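PDB 1W52: pancreatic lipase related protein 2 from Equus caballus, which probably hydrolyses galactolipids and triacylglycerols, releasing fatty acids, as a calcium-binding member of the pancreatic lipase family. Local coordinates for residues Y42-P47 and K94-E99; V223-F228 and S321-T326; S420-Q425 and Y433-S438. One frame throughout, in Å; residues are numbered along the deposited sequence.

Overall arrangement
Two of the three contacts belong to the catalytic alpha/beta-hydrolase domain and the third to the C-terminal PLAT domain. Contacts 1 and 2 both reach the central sheet, toward opposite edges of it: strand 38-43 carries contact 1, while strands 226-230 and 325-329 meet in contact 2. Their centres are 29 Å apart. Between them in the sheet runs strand 148-153, leading to Ser154, the probable nucleophile of a triad with Asp178 and His265; Ser154 and His265 also line a pocket holding a bound detergent. Contact 3 stands apart from these sites, its centre 46 Å from that of contact 1 and 37 Å from that of contact 2, and no two contacts touch.

Contact 1: Y42-P47 and K94-E99; sequences YTNKNP and KILQVE
With CG of Asn44 and CG of Leu96 both anti to their carbonyl carbons (chi1 -48° and -58°), an amide and an isobutyl group meet obliquely between the end region of strand 38-43 and that of helix 87-96. The two methyls of Leu96 divide the work. CD1 presses on the strand backbone, 3.7 Å from Thr43 C, and also touches the base of an aromatic side chain, lying 3.9 Å from Tyr42 CB. CD2 turns to the amide instead and rests 3.8 Å from Asn44 OD1. Pro47 adds a looser touch through its CA. The polar link is made by Asn44 ND2, which donates to Glu99 O over 2.9 Å in a nearly straight bond (164°); the acceptor sits in the amide plane, whereas the donor is tilted from the plane of the carbonyl. Asn44 OD1 is in turn held by the backbone N of Thr101. The carboxylate of Glu99 belongs to other neighbours, His73 and His311, with a bound calcium ion about 4 Å from the side chain. Held through both its oxygen and its nitrogen, the Asn44 amide is probably fixed in rotation, and it ties the loop after the strand to the chain that follows the helix.

Contact 2: V223-F228 and S321-T326; sequences VGHMDF and SAVEQT
Strands 226-230 and 325-329 run parallel as neighbours in the central sheet of the alpha/beta-hydrolase fold, and here they begin their pairing. Asp227 N donates to Gln325 O over 2.9 Å in a nearly linear bond. Just before the strands, Glu324 N donates to Gly224 O at 2.8 Å, within the carbonyl plane, and a weak bond joins Gln325 N to His225 O at 3.2 Å. Met226 and Gln325 share one face of the sheet, Asp227 and Thr326 the other. The His225 ring has Ala322 O near its edge, and its CD2 lies 3.7 Å from Val323 CG1; its ND1 pairs with the backbone N of Val201. In Asp227, chi1 of -73° sets CG beside the backbone N, and the carboxylate meets the preceding loop: OD1 accepts from Val223 N at 2.8 Å and OD2 from Gly224 N at 3.1 Å, both on the syn side. OD1 also meets His205 NE2. An alanine in place of this aspartate would probably leave the amides of Val223 and Gly224, and His205, without their carboxylate partner, and free the loop to shift. Two amide N-H groups, and probably the imidazole, would be expected to stabilise a buried negative charge, and the carboxylate probably helps hold the loop that presents Gly224 O to Glu324 N.

Contact 3: S420-Q425 and Y433-S438; sequences SRITVQ and YKFCGS
Val424 is the knob of this contact, lodged between the side chains of Tyr433 and Phe435. Its CG1 reaches the tyrosine, 3.6 Å from Tyr433 CD1 and 3.7 Å from Tyr433 CB, so that it lies against the root of the ring, beside CB, CG and CD1. The other side of the valine turns to the phenylalanine: CB stands 3.9 Å from Phe435 CE2, while CG2 meets that ring at its edge and in its plane. Further along the same rim, Phe435 CD2 packs 3.9 Å from Ile422 CB. The ring edge, from CD2 through CE2 to CZ, is thus lined by the two branched residues, with the carbonyl oxygen of Ile422 also at the rim, near the ring plane. A face of the ring is met by Tyr433 O, offset toward the rim. Thr423 and Lys434 lie side by side and point the same way, Lys434 CB 3.5 Å from Thr423 CA; the outer part of the lysine is modelled too close to the threonine, and its detail is doubtful. At the far end the first methylenes of Arg421 lie against a carbonyl oxygen, with Arg421 CB 3.6 Å from Phe435 O. The segments run roughly antiparallel, yet fitted surfaces rather than hydrogen bonds join them. Their backbone bonds lead elsewhere: segment 420-425 pairs with Arg343, Ser345 and Thr347, and Cys436 pairs with Tyr450 and is linked by a disulfide to Cys452. Apolar residues interlocking between neighbouring extended segments, with Ile422, Val424 and Phe435 buried, are in keeping with the beta-sandwich of a PLAT domain.

Contact 1: Y42-P47 and K94-E99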
ATOM      1  N   TYR A  42     -10.806   0.188  20.427  1.00 46.07           N
ATOM      2  CA  TYR A  42     -11.049   1.568  20.171  1.00 48.11           C
ATOM      3  C   TYR A  42     -12.360   1.626  19.381  1.00 48.97           C
ATOM      4  O   TYR A  42     -12.609   0.802  18.508  1.00 48.39           O
ATOM      5  CB  TYR A  42      -9.911   2.144  19.347  1.00 48.99           C
ATOM      6  CG  TYR A  42      -8.565   2.306  20.052  1.00 52.95           C
ATOM      7  CD1 TYR A  42      -8.274   3.474  20.737  1.00 57.78           C
ATOM      8  CD2 TYR A  42      -7.545   1.323  19.964  1.00 55.53           C
ATOM      9  CE1 TYR A  42      -7.013   3.657  21.362  1.00 60.37           C
ATOM     10  CE2 TYR A  42      -6.281   1.500  20.594  1.00 56.68           C
ATOM     11  CZ  TYR A  42      -6.026   2.670  21.288  1.00 58.72           C
ATOM     12  OH  TYR A  42      -4.821   2.905  21.924  1.00 59.69           O
ATOM     13  N   THR A  43     -13.197   2.593  19.743  1.00 50.90           N
ATOM     14  CA  THR A  43     -14.516   2.846  19.139  1.00 52.59           C
ATOM     15  C   THR A  43     -14.756   4.340  19.208  1.00 54.25           C
ATOM     16  O   THR A  43     -14.092   5.032  19.976  1.00 54.02           O
ATOM     17  CB  THR A  43     -15.658   2.174  19.922  1.00 52.65           C
ATOM     18  OG1 THR A  43     -15.438   2.344  21.334  1.00 52.90           O
ATOM     19  CG2 THR A  43     -15.698   0.666  19.695  1.00 52.32           C
ATOM     20  N   ASN A  44     -15.731   4.843  18.452  1.00 56.79           N
ATOM     21  CA  ASN A  44     -15.837   6.291  18.292  1.00 58.62           C
ATOM     22  C   ASN A  44     -16.156   6.885  19.643  1.00 62.87           C
ATOM     23  O   ASN A  44     -15.873   8.047  19.897  1.00 62.57           O
ATOM     24  CB  ASN A  44     -16.891   6.689  17.281  1.00 57.45           C
ATOM     25  CG  ASN A  44     -16.782   5.931  16.022  1.00 53.53           C
ATOM     26  OD1 ASN A  44     -17.114   4.761  15.985  1.00 49.53           O
ATOM     27  ND2 ASN A  44     -16.324   6.578  14.973  1.00 48.78           N
ATOM     28  N   LYS A  45     -16.723   6.051  20.510  1.00 68.23           N
ATOM     29  CA  LYS A  45     -17.055   6.429  21.874  1.00 72.95           C
ATOM     30  C   LYS A  45     -15.771   6.769  22.635  1.00 72.98           C
ATOM     31  O   LYS A  45     -15.670   7.856  23.214  1.00 73.00           O
ATOM     32  CB  LYS A  45     -17.857   5.300  22.535  1.00 75.72           C
ATOM     33  CG  LYS A  45     -19.172   4.920  21.759  1.00 85.60           C
ATOM     34  CD  LYS A  45     -19.884   3.643  22.289  1.00 96.91           C
ATOM     35  CE  LYS A  45     -21.329   3.477  21.723  1.00100.00           C
ATOM     36  NZ  LYS A  45     -21.855   2.049  21.734  1.00100.00           N
ATOM     37  N   ASN A  46     -14.788   5.855  22.581  1.00 73.66           N
ATOM     38  CA  ASN A  46     -13.438   6.043  23.172  1.00 73.75           C
ATOM     39  C   ASN A  46     -12.273   6.008  22.178  1.00 73.99           C
ATOM     40  O   ASN A  46     -11.603   4.987  22.036  1.00 73.64           O
ATOM     41  CB  ASN A  46     -13.163   4.987  24.248  1.00 73.77           C
ATOM     42  CG  ASN A  46     -13.121   3.571  23.699  1.00 73.15           C
ATOM     43  OD1 ASN A  46     -14.140   3.018  23.283  1.00 72.70           O
ATOM     44  ND2 ASN A  46     -11.941   2.974  23.715  1.00 71.90           N
ATOM     45  N   PRO A  47     -12.025   7.124  21.500  1.00 74.49           N
ATOM     46  CA  PRO A  47     -10.925   7.223  20.522  1.00 74.41           C
ATOM     47  C   PRO A  47      -9.508   7.538  21.064  1.00 73.68           C
ATOM     48  O   PRO A  47      -8.679   7.988  20.284  1.00 72.74           O
ATOM     49  CB  PRO A  47     -11.410   8.343  19.586  1.00 74.85           C
ATOM     50  CG  PRO A  47     -12.321   9.207  20.432  1.00 75.23           C
ATOM     51  CD  PRO A  47     -12.816   8.365  21.569  1.00 74.75           C
ATOM     52  N   LYS A  94      -7.177   6.926  13.275  1.00 36.80           N
ATOM     53  CA  LYS A  94      -7.478   7.547  11.981  1.00 36.93           C
ATOM     54  C   LYS A  94      -8.778   6.953  11.403  1.00 36.13           C
ATOM     55  O   LYS A  94      -9.618   7.682  10.842  1.00 36.08           O
ATOM     56  CB  LYS A  94      -6.340   7.407  10.949  1.00 37.10           C
ATOM     57  CG  LYS A  94      -5.037   8.173  11.252  1.00 39.46           C
ATOM     58  CD  LYS A  94      -4.133   8.370   9.959  1.00 42.35           C
ATOM     59  CE  LYS A  94      -2.625   8.108  10.220  1.00 42.57           C
ATOM     60  NZ  LYS A  94      -2.112   8.634  11.505  1.00 43.62           N
ATOM     61  N   ILE A  95      -8.942   5.633  11.523  1.00 35.01           N
ATOM     62  CA  ILE A  95     -10.144   4.963  10.985  1.00 34.22           C
ATOM     63  C   ILE A  95     -11.442   5.540  11.595  1.00 34.49           C
ATOM     64  O   ILE A  95     -12.397   5.758  10.893  1.00 33.40           O
ATOM     65  CB  ILE A  95     -10.082   3.434  11.211  1.00 33.43           C
ATOM     66  CG1 ILE A  95      -9.062   2.806  10.279  1.00 31.53           C
ATOM     67  CG2 ILE A  95     -11.432   2.791  10.956  1.00 33.15           C
ATOM     68  CD1 ILE A  95      -8.870   1.301  10.526  1.00 30.09           C
ATOM     69  N   LEU A  96     -11.429   5.803  12.892  1.00 35.41           N
ATOM     70  CA  LEU A  96     -12.558   6.383  13.607  1.00 36.47           C
ATOM     71  C   LEU A  96     -12.825   7.864  13.329  1.00 38.65           C
ATOM     72  O   LEU A  96     -13.874   8.377  13.694  1.00 38.96           O
ATOM     73  CB  LEU A  96     -12.351   6.208  15.111  1.00 35.95           C
ATOM     74  CG  LEU A  96     -12.187   4.752  15.543  1.00 34.83           C
ATOM     75  CD1 LEU A  96     -11.783   4.677  16.998  1.00 35.02           C
ATOM     76  CD2 LEU A  96     -13.437   3.924  15.286  1.00 33.77           C
ATOM     77  N   GLN A  97     -11.911   8.579  12.695  1.00 41.39           N
ATOM     78  CA  GLN A  97     -12.272   9.929  12.242  1.00 43.68           C
ATOM     79  C   GLN A  97     -13.122   9.908  10.970  1.00 44.10           C
ATOM     80  O   GLN A  97     -13.637  10.951  10.586  1.00 44.86           O
ATOM     81  CB  GLN A  97     -11.054  10.809  11.958  1.00 44.52           C
ATOM     82  CG  GLN A  97     -10.002  10.851  13.031  1.00 48.34           C
ATOM     83  CD  GLN A  97      -8.749  11.587  12.585  1.00 52.36           C
ATOM     84  OE1 GLN A  97      -8.674  12.086  11.456  1.00 54.30           O
ATOM     85  NE2 GLN A  97      -7.754  11.637  13.463  1.00 54.47           N
ATOM     86  N   VAL A  98     -13.240   8.766  10.296  1.00 44.38           N
ATOM     87  CA  VAL A  98     -13.934   8.722   9.023  1.00 45.05           C
ATOM     88  C   VAL A  98     -15.129   7.810   8.961  1.00 45.77           C
ATOM     89  O   VAL A  98     -15.944   7.980   8.058  1.00 45.79           O
ATOM     90  CB  VAL A  98     -12.999   8.337   7.899  1.00 45.59           C
ATOM     91  CG1 VAL A  98     -11.743   9.163   8.029  1.00 46.75           C
ATOM     92  CG2 VAL A  98     -12.699   6.795   7.857  1.00 45.50           C
ATOM     93  N   GLU A  99     -15.233   6.851   9.887  1.00 46.88           N
ATOM     94  CA  GLU A  99     -16.380   5.916   9.954  1.00 48.02           C
ATOM     95  C   GLU A  99     -16.745   5.560  11.366  1.00 47.23           C
ATOM     96  O   GLU A  99     -15.942   5.707  12.252  1.00 46.70           O
ATOM     97  CB  GLU A  99     -16.193   4.647   9.091  1.00 49.29           C
ATOM     98  CG  GLU A  99     -14.954   3.768   9.291  1.00 53.71           C
ATOM     99  CD  GLU A  99     -14.787   2.684   8.190  1.00 58.61           C
ATOM    100  OE1 GLU A  99     -15.462   1.615   8.225  1.00 61.95           O
ATOM    101  OE2 GLU A  99     -13.977   2.897   7.267  1.00 60.30           O
TER

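Contact 2: V223-F228 and S321-T326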
ATOM      1  N   VAL A 223      -0.935 -12.580  -3.714  1.00 17.70           N
ATOM      2  CA  VAL A 223      -1.697 -13.391  -2.743  1.00 16.87           C
ATOM      3  C   VAL A 223      -3.062 -12.869  -2.399  1.00 17.52           C
ATOM      4  O   VAL A 223      -3.581 -13.233  -1.389  1.00 17.37           O
ATOM      5  CB  VAL A 223      -0.958 -13.531  -1.401  1.00 14.97           C
ATOM      6  CG1 VAL A 223       0.404 -14.046  -1.620  1.00 14.04           C
ATOM      7  CG2 VAL A 223      -0.873 -12.224  -0.736  1.00 15.54           C
ATOM      8  N   GLY A 224      -3.638 -12.025  -3.229  1.00 19.92           N
ATOM      9  CA  GLY A 224      -4.877 -11.349  -2.893  1.00 21.74           C
ATOM     10  C   GLY A 224      -5.795 -11.454  -4.073  1.00 23.46           C
ATOM     11  O   GLY A 224      -5.387 -11.954  -5.127  1.00 24.31           O
ATOM     12  N   HIS A 225      -7.036 -11.012  -3.912  1.00 24.52           N
ATOM     13  CA  HIS A 225      -7.858 -10.775  -5.093  1.00 25.39           C
ATOM     14  C   HIS A 225      -7.247  -9.588  -5.817  1.00 25.57           C
ATOM     15  O   HIS A 225      -7.288  -9.487  -7.042  1.00 25.29           O
ATOM     16  CB  HIS A 225      -9.326 -10.555  -4.728  1.00 25.59           C
ATOM     17  CG  HIS A 225      -9.891 -11.705  -3.973  1.00 26.16           C
ATOM     18  ND1 HIS A 225      -9.948 -11.714  -2.591  1.00 26.78           N
ATOM     19  CD2 HIS A 225     -10.317 -12.923  -4.379  1.00 24.12           C
ATOM     20  CE1 HIS A 225     -10.432 -12.869  -2.177  1.00 23.34           C
ATOM     21  NE2 HIS A 225     -10.640 -13.628  -3.238  1.00 25.15           N
ATOM     22  N   MET A 226      -6.631  -8.711  -5.040  1.00 25.77           N
ATOM     23  CA  MET A 226      -5.926  -7.584  -5.606  1.00 25.57           C
ATOM     24  C   MET A 226      -4.534  -7.414  -4.982  1.00 24.92           C
ATOM     25  O   MET A 226      -4.362  -7.431  -3.784  1.00 25.72           O
ATOM     26  CB  MET A 226      -6.773  -6.367  -5.355  1.00 26.01           C
ATOM     27  CG  MET A 226      -8.233  -6.558  -5.680  1.00 26.01           C
ATOM     28  SD  MET A 226      -8.897  -4.948  -6.136  1.00 33.45           S
ATOM     29  CE  MET A 226      -9.743  -4.402  -4.820  1.00 32.41           C
ATOM     30  N   ASP A 227      -3.535  -7.280  -5.820  1.00 23.93           N
ATOM     31  CA  ASP A 227      -2.179  -7.089  -5.380  1.00 23.26           C
ATOM     32  C   ASP A 227      -1.785  -5.777  -5.992  1.00 22.64           C
ATOM     33  O   ASP A 227      -1.728  -5.676  -7.199  1.00 21.62           O
ATOM     34  CB  ASP A 227      -1.298  -8.223  -5.917  1.00 23.48           C
ATOM     35  CG  ASP A 227      -1.563  -9.541  -5.203  1.00 24.43           C
ATOM     36  OD1 ASP A 227      -0.831  -9.808  -4.189  1.00 23.78           O
ATOM     37  OD2 ASP A 227      -2.512 -10.325  -5.570  1.00 22.87           O
ATOM     38  N   PHE A 228      -1.572  -4.762  -5.158  1.00 22.58           N
ATOM     39  CA  PHE A 228      -1.104  -3.446  -5.601  1.00 22.29           C
ATOM     40  C   PHE A 228       0.423  -3.354  -5.505  1.00 21.19           C
ATOM     41  O   PHE A 228       1.006  -3.878  -4.532  1.00 21.52           O
ATOM     42  CB  PHE A 228      -1.691  -2.354  -4.731  1.00 22.44           C
ATOM     43  CG  PHE A 228      -3.182  -2.296  -4.746  1.00 24.61           C
ATOM     44  CD1 PHE A 228      -3.937  -3.231  -4.057  1.00 27.27           C
ATOM     45  CD2 PHE A 228      -3.832  -1.286  -5.410  1.00 26.44           C
ATOM     46  CE1 PHE A 228      -5.295  -3.164  -4.041  1.00 26.99           C
ATOM     47  CE2 PHE A 228      -5.210  -1.207  -5.406  1.00 27.67           C
ATOM     48  CZ  PHE A 228      -5.936  -2.141  -4.711  1.00 28.50           C
ATOM     49  N   SER A 321     -13.717 -10.255  -8.891  1.00 35.27           N
ATOM     50  CA  SER A 321     -13.922 -10.925 -10.189  1.00 36.51           C
ATOM     51  C   SER A 321     -12.782 -11.907 -10.532  1.00 36.64           C
ATOM     52  O   SER A 321     -12.967 -12.832 -11.315  1.00 37.16           O
ATOM     53  CB  SER A 321     -14.129  -9.895 -11.324  1.00 36.72           C
ATOM     54  OG  SER A 321     -12.923  -9.220 -11.614  1.00 38.70           O
ATOM     55  N   ALA A 322     -11.602 -11.690  -9.955  1.00 36.74           N
ATOM     56  CA  ALA A 322     -10.464 -12.598 -10.131  1.00 35.84           C
ATOM     57  C   ALA A 322      -9.537 -12.548  -8.940  1.00 35.23           C
ATOM     58  O   ALA A 322      -9.716 -11.720  -8.003  1.00 36.02           O
ATOM     59  CB  ALA A 322      -9.680 -12.210 -11.356  1.00 35.42           C
ATOM     60  N   VAL A 323      -8.525 -13.416  -9.008  1.00 33.38           N
ATOM     61  CA  VAL A 323      -7.384 -13.393  -8.067  1.00 31.62           C
ATOM     62  C   VAL A 323      -6.109 -12.864  -8.740  1.00 31.15           C
ATOM     63  O   VAL A 323      -5.946 -12.873  -9.972  1.00 31.34           O
ATOM     64  CB  VAL A 323      -7.091 -14.769  -7.455  1.00 30.36           C
ATOM     65  CG1 VAL A 323      -8.048 -15.063  -6.371  1.00 29.12           C
ATOM     66  CG2 VAL A 323      -7.203 -15.834  -8.494  1.00 29.68           C
ATOM     67  N   GLU A 324      -5.208 -12.368  -7.920  1.00 30.44           N
ATOM     68  CA  GLU A 324      -3.973 -11.822  -8.432  1.00 29.69           C
ATOM     69  C   GLU A 324      -4.152 -10.670  -9.409  1.00 29.71           C
ATOM     70  O   GLU A 324      -3.204 -10.349 -10.119  1.00 30.12           O
ATOM     71  CB  GLU A 324      -3.173 -12.921  -9.124  1.00 29.18           C
ATOM     72  CG  GLU A 324      -2.985 -14.199  -8.308  1.00 28.09           C
ATOM     73  CD  GLU A 324      -1.837 -15.021  -8.856  1.00 28.43           C
ATOM     74  OE1 GLU A 324      -1.467 -14.782 -10.061  1.00 27.24           O
ATOM     75  OE2 GLU A 324      -1.291 -15.868  -8.093  1.00 28.59           O
ATOM     76  N   GLN A 325      -5.351 -10.071  -9.462  1.00 29.33           N
ATOM     77  CA  GLN A 325      -5.573  -8.846 -10.209  1.00 28.89           C
ATOM     78  C   GLN A 325      -4.510  -7.882  -9.741  1.00 27.41           C
ATOM     79  O   GLN A 325      -4.425  -7.588  -8.546  1.00 26.55           O
ATOM     80  CB  GLN A 325      -6.933  -8.225  -9.896  1.00 29.88           C
ATOM     81  CG  GLN A 325      -8.172  -9.037 -10.282  1.00 33.99           C
ATOM     82  CD  GLN A 325      -9.498  -8.349  -9.893  1.00 37.41           C
ATOM     83  OE1 GLN A 325     -10.076  -8.639  -8.822  1.00 39.66           O
ATOM     84  NE2 GLN A 325      -9.978  -7.454 -10.764  1.00 37.90           N
ATOM     85  N   THR A 326      -3.695  -7.392 -10.668  1.00 25.96           N
ATOM     86  CA  THR A 326      -2.615  -6.525 -10.260  1.00 25.22           C
ATOM     87  C   THR A 326      -2.819  -5.133 -10.776  1.00 25.58           C
ATOM     88  O   THR A 326      -3.357  -4.924 -11.876  1.00 24.96           O
ATOM     89  CB  THR A 326      -1.251  -7.038 -10.736  1.00 24.69           C
ATOM     90  OG1 THR A 326      -1.232  -7.008 -12.141  1.00 27.60           O
ATOM     91  CG2 THR A 326      -1.023  -8.517 -10.451  1.00 22.68           C
TER

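Contact 3: S420-Q425 and Y433-S438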
ATOM      1  N   SER A 420       3.297  23.721 -30.860  1.00100.00           N
ATOM      2  CA  SER A 420       1.975  23.776 -31.492  1.00100.00           C
ATOM      3  C   SER A 420       0.876  23.475 -30.470  1.00100.00           C
ATOM      4  O   SER A 420      -0.038  24.298 -30.251  1.00100.00           O
ATOM      5  CB  SER A 420       1.916  22.771 -32.665  1.00100.00           C
ATOM      6  OG  SER A 420       0.634  22.711 -33.267  1.00100.00           O
ATOM      7  N   ARG A 421       0.990  22.297 -29.839  1.00100.00           N
ATOM      8  CA  ARG A 421       0.014  21.842 -28.853  1.00100.00           C
ATOM      9  C   ARG A 421       0.646  21.040 -27.692  1.00100.00           C
ATOM     10  O   ARG A 421       1.704  20.422 -27.834  1.00100.00           O
ATOM     11  CB  ARG A 421      -1.140  21.089 -29.561  1.00100.00           C
ATOM     12  CG  ARG A 421      -1.910  21.980 -30.582  1.00100.00           C
ATOM     13  CD  ARG A 421      -3.072  21.332 -31.334  1.00100.00           C
ATOM     14  NE  ARG A 421      -3.394  22.076 -32.558  1.00100.00           N
ATOM     15  CZ  ARG A 421      -4.501  21.930 -33.285  1.00100.00           C
ATOM     16  NH1 ARG A 421      -5.442  21.059 -32.935  1.00100.00           N
ATOM     17  NH2 ARG A 421      -4.672  22.666 -34.377  1.00100.00           N
ATOM     18  N   ILE A 422      -0.018  21.137 -26.535  1.00100.00           N
ATOM     19  CA  ILE A 422       0.321  20.437 -25.289  1.00100.00           C
ATOM     20  C   ILE A 422      -0.943  19.759 -24.703  1.00100.00           C
ATOM     21  O   ILE A 422      -1.564  20.279 -23.762  1.00100.00           O
ATOM     22  CB  ILE A 422       0.896  21.429 -24.217  1.00100.00           C
ATOM     23  CG1 ILE A 422       2.118  22.181 -24.747  1.00100.00           C
ATOM     24  CG2 ILE A 422       1.244  20.699 -22.898  1.00100.00           C
ATOM     25  CD1 ILE A 422       2.696  23.176 -23.741  1.00100.00           C
ATOM     26  N   THR A 423      -1.332  18.613 -25.258  1.00100.00           N
ATOM     27  CA  THR A 423      -2.410  17.805 -24.674  1.00100.00           C
ATOM     28  C   THR A 423      -2.096  17.501 -23.190  1.00100.00           C
ATOM     29  O   THR A 423      -1.166  16.751 -22.904  1.00100.00           O
ATOM     30  CB  THR A 423      -2.579  16.471 -25.478  1.00100.00           C
ATOM     31  OG1 THR A 423      -2.916  16.731 -26.847  1.00100.00           O
ATOM     32  CG2 THR A 423      -3.728  15.656 -24.959  1.00100.00           C
ATOM     33  N   VAL A 424      -2.831  18.107 -22.255  1.00 98.38           N
ATOM     34  CA  VAL A 424      -2.791  17.666 -20.848  1.00 93.00           C
ATOM     35  C   VAL A 424      -3.794  16.489 -20.674  1.00 89.89           C
ATOM     36  O   VAL A 424      -4.464  16.106 -21.650  1.00 90.35           O
ATOM     37  CB  VAL A 424      -3.061  18.859 -19.867  1.00 90.94           C
ATOM     38  CG1 VAL A 424      -4.058  18.503 -18.741  1.00 88.14           C
ATOM     39  CG2 VAL A 424      -1.786  19.328 -19.288  1.00 88.19           C
ATOM     40  N   GLN A 425      -3.868  15.893 -19.473  1.00 84.60           N
ATOM     41  CA  GLN A 425      -4.931  14.919 -19.134  1.00 80.23           C
ATOM     42  C   GLN A 425      -4.924  14.428 -17.673  1.00 76.98           C
ATOM     43  O   GLN A 425      -3.871  14.310 -17.067  1.00 76.55           O
ATOM     44  CB  GLN A 425      -4.840  13.696 -20.048  1.00 79.40           C
ATOM     45  CG  GLN A 425      -6.011  12.772 -19.913  1.00 76.09           C
ATOM     46  CD  GLN A 425      -6.023  11.719 -20.971  1.00 72.81           C
ATOM     47  OE1 GLN A 425      -6.898  10.868 -20.973  1.00 70.07           O
ATOM     48  NE2 GLN A 425      -5.051  11.765 -21.883  1.00 71.27           N
ATOM     49  N   TYR A 433      -7.275  19.004 -21.432  1.00 95.96           N
ATOM     50  CA  TYR A 433      -7.394  20.470 -21.193  1.00100.00           C
ATOM     51  C   TYR A 433      -6.733  21.307 -22.313  1.00100.00           C
ATOM     52  O   TYR A 433      -6.845  22.548 -22.366  1.00100.00           O
ATOM     53  CB  TYR A 433      -6.722  20.848 -19.873  1.00 98.78           C
ATOM     54  CG  TYR A 433      -7.490  20.560 -18.608  1.00 91.54           C
ATOM     55  CD1 TYR A 433      -7.527  19.285 -18.047  1.00 86.17           C
ATOM     56  CD2 TYR A 433      -8.149  21.573 -17.937  1.00 84.82           C
ATOM     57  CE1 TYR A 433      -8.225  19.035 -16.854  1.00 82.96           C
ATOM     58  CE2 TYR A 433      -8.848  21.341 -16.761  1.00 81.44           C
ATOM     59  CZ  TYR A 433      -8.885  20.075 -16.214  1.00 80.36           C
ATOM     60  OH  TYR A 433      -9.587  19.862 -15.049  1.00 75.36           O
ATOM     61  N   LYS A 434      -6.053  20.567 -23.191  1.00100.00           N
ATOM     62  CA  LYS A 434      -5.088  21.026 -24.228  1.00100.00           C
ATOM     63  C   LYS A 434      -5.236  22.438 -24.832  1.00100.00           C
ATOM     64  O   LYS A 434      -6.351  22.972 -25.023  1.00100.00           O
ATOM     65  CB  LYS A 434      -4.979  20.014 -25.382  1.00100.00           C
ATOM     66  CG  LYS A 434      -5.848  18.769 -25.289  1.00100.00           C
ATOM     67  CD  LYS A 434      -5.521  17.810 -26.433  1.00100.00           C
ATOM     68  CE  LYS A 434      -6.761  17.388 -27.210  1.00100.00           C
ATOM     69  NZ  LYS A 434      -6.414  16.925 -28.585  1.00100.00           N
ATOM     70  N   PHE A 435      -4.038  22.951 -25.194  1.00100.00           N
ATOM     71  CA  PHE A 435      -3.768  24.368 -25.525  1.00100.00           C
ATOM     72  C   PHE A 435      -3.031  24.636 -26.853  1.00100.00           C
ATOM     73  O   PHE A 435      -2.355  23.760 -27.402  1.00100.00           O
ATOM     74  CB  PHE A 435      -2.962  24.970 -24.371  1.00100.00           C
ATOM     75  CG  PHE A 435      -3.112  24.213 -23.090  1.00100.00           C
ATOM     76  CD1 PHE A 435      -3.893  24.723 -22.072  1.00100.00           C
ATOM     77  CD2 PHE A 435      -2.484  22.981 -22.910  1.00100.00           C
ATOM     78  CE1 PHE A 435      -4.044  24.016 -20.898  1.00100.00           C
ATOM     79  CE2 PHE A 435      -2.641  22.262 -21.742  1.00100.00           C
ATOM     80  CZ  PHE A 435      -3.425  22.784 -20.727  1.00 98.54           C
ATOM     81  N   CYS A 436      -3.185  25.869 -27.345  1.00100.00           N
ATOM     82  CA  CYS A 436      -2.564  26.356 -28.566  1.00100.00           C
ATOM     83  C   CYS A 436      -1.602  27.459 -28.157  1.00100.00           C
ATOM     84  O   CYS A 436      -2.008  28.395 -27.457  1.00100.00           O
ATOM     85  CB  CYS A 436      -3.629  26.951 -29.493  1.00100.00           C
ATOM     86  SG  CYS A 436      -5.090  25.914 -29.746  1.00100.00           S
ATOM     87  N   GLY A 437      -0.340  27.359 -28.574  1.00100.00           N
ATOM     88  CA  GLY A 437       0.632  28.404 -28.282  1.00100.00           C
ATOM     89  C   GLY A 437       1.066  29.166 -29.506  1.00100.00           C
ATOM     90  O   GLY A 437       2.247  29.470 -29.641  1.00100.00           O
ATOM     91  N   SER A 438       0.122  29.487 -30.392  1.00100.00           N
ATOM     92  CA  SER A 438       0.461  30.220 -31.609  1.00100.00           C
ATOM     93  C   SER A 438       1.358  31.396 -31.203  1.00100.00           C
ATOM     94  O   SER A 438       0.917  32.328 -30.526  1.00100.00           O
ATOM     95  CB  SER A 438      -0.798  30.647 -32.408  1.00100.00           C
ATOM     96  OG  SER A 438      -1.165  32.005 -32.204  1.00100.00           O
TER